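Enoyl-CoA hydratase/isomerase family protein (Bacillus anthracis, PDB 3KQF) probably catalyses the reversible addition of water to the double bond of enoyl-CoA thioesters, acting as an enoyl-CoA hydratase of the crotonase superfamily. Local coordinates at residues N31-S34 against L35-E39. Sequence-based numbering, arbitrary orientation.
Sequences NSLS and LALLE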
loop_
_atom_site.group_PDB
_atom_site.type_symbol
_atom_site.label_atom_id
_atom_site.label_comp_id
_atom_site.label_asym_id
_atom_site.label_seq_id
_atom_site.Cartn_x
_atom_site.Cartn_y
_atom_site.Cartn_z
ATOM N N ASN A 31 -7.637 -17.770 24.587
ATOM C CA ASN A 31 -7.578 -18.347 23.260
ATOM C C ASN A 31 -6.181 -18.390 22.657
ATOM O O ASN A 31 -6.014 -18.234 21.441
ATOM C CB ASN A 31 -8.553 -17.595 22.361
ATOM C CG ASN A 31 -9.979 -17.863 22.750
ATOM O OD1 ASN A 31 -10.295 -18.974 23.181
ATOM N ND2 ASN A 31 -10.850 -16.873 22.596
ATOM N N SER A 32 -5.185 -18.619 23.514
ATOM C CA SER A 32 -3.808 -18.720 23.064
ATOM C C SER A 32 -3.602 -19.987 22.250
ATOM O O SER A 32 -4.295 -21.003 22.431
ATOM C CB SER A 32 -2.819 -18.649 24.229
ATOM O OG SER A 32 -2.920 -19.772 25.094
ATOM N N LEU A 33 -2.615 -19.938 21.371
ATOM C CA LEU A 33 -2.342 -21.042 20.454
ATOM C C LEU A 33 -1.416 -22.111 21.011
ATOM O O LEU A 33 -0.191 -21.999 20.911
ATOM C CB LEU A 33 -1.744 -20.460 19.165
ATOM C CG LEU A 33 -2.575 -19.370 18.472
ATOM C CD1 LEU A 33 -1.720 -18.644 17.422
ATOM C CD2 LEU A 33 -3.864 -19.910 17.858
ATOM N N SER A 34 -1.993 -23.143 21.631
ATOM C CA SER A 34 -1.206 -24.249 22.123
ATOM C C SER A 34 -0.972 -25.204 20.954
ATOM O O SER A 34 -1.694 -25.151 19.949
ATOM C CB SER A 34 -1.940 -24.984 23.247
ATOM O OG SER A 34 -3.210 -25.430 22.815
ATOM N N LEU A 35 0.019 -26.082 21.074
ATOM C CA LEU A 35 0.271 -27.049 20.012
ATOM C C LEU A 35 -0.960 -27.927 19.801
ATOM O O LEU A 35 -1.279 -28.290 18.681
ATOM C CB LEU A 35 1.506 -27.911 20.308
ATOM C CG LEU A 35 2.825 -27.134 20.460
ATOM C CD1 LEU A 35 3.991 -28.069 20.708
ATOM C CD2 LEU A 35 3.087 -26.292 19.222
ATOM N N ALA A 36 -1.663 -28.257 20.880
ATOM C CA ALA A 36 -2.874 -29.088 20.765
ATOM C C ALA A 36 -3.956 -28.371 19.944
ATOM O O ALA A 36 -4.595 -28.980 19.069
ATOM C CB ALA A 36 -3.392 -29.488 22.148
ATOM N N LEU A 37 -4.149 -27.078 20.203
ATOM C CA LEU A 37 -5.120 -26.288 19.436
ATOM C C LEU A 37 -4.699 -26.196 17.972
ATOM O O LEU A 37 -5.528 -26.360 17.074
ATOM C CB LEU A 37 -5.302 -24.891 20.035
ATOM C CG LEU A 37 -6.202 -23.889 19.279
ATOM C CD1 LEU A 37 -6.757 -22.819 20.222
ATOM C CD2 LEU A 37 -5.455 -23.222 18.112
ATOM N N LEU A 38 -3.409 -25.982 17.725
ATOM C CA LEU A 38 -2.910 -25.878 16.346
ATOM C C LEU A 38 -3.158 -27.176 15.570
ATOM O O LEU A 38 -3.532 -27.130 14.397
ATOM C CB LEU A 38 -1.434 -25.462 16.323
ATOM C CG LEU A 38 -1.149 -24.053 16.860
ATOM C CD1 LEU A 38 0.348 -23.863 17.006
ATOM C CD2 LEU A 38 -1.749 -22.945 15.991
ATOM N N GLU A 39 -2.975 -28.322 16.235
ATOM C CA GLU A 39 -3.248 -29.647 15.641
ATOM C C GLU A 39 -4.708 -29.761 15.177
ATOM O O GLU A 39 -4.977 -30.172 14.045
ATOM C CB GLU A 39 -2.947 -30.757 16.659
ATOM C CG GLU A 39 -3.364 -32.177 16.242
ATOM C CD GLU A 39 -2.578 -32.721 15.069
ATOM O OE1 GLU A 39 -1.530 -32.131 14.713
ATOM O OE2 GLU A 39 -3.000 -33.761 14.514
#
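Ser34 meets Leu37 and Leu38 as the N-cap of helix 35-49, the first long helix of this crotonase fold, entered from the loop after strand 19-24. Serine suits the place because its short side chain lets the hydroxyl turn forward to an amide of the first turn: OG accepts from Leu37 N at 3.2 Å, with an N-H...O angle of 159°. Its chi1 of 57° sets OG between the backbone N and the carbonyl carbon, on the side where that amide lies. The carbonyl O of Ser34 begins the helical pattern, taking Leu38 N at 2.9 Å. Leu35 N, also in the first turn, donates to Glu75 OE1.

Leu37 can be followed outward. Its CB rests against Ser34 OG at 3.5 Å and Ser34 O at 3.6 Å; with CG anti to the backbone N (chi1 175°), the side chain runs back past the cap toward the loop. There the branches part, CD1 lying 3.8 Å from Ser32 O and CD2 packing on Leu33 CD2 at 3.7 Å. Leucine's fork thus joins helix to loop, and the residue also touches Leu24 of strand 19-24. The side chain of Leu38 crosses that of Leu33 at about a right angle and packs on helix 81-99 through Met90, Ile91 and Thr94, a buried setting suited to a branched apolar chain. Its CD2 lies 4.0 Å from Leu33 CB.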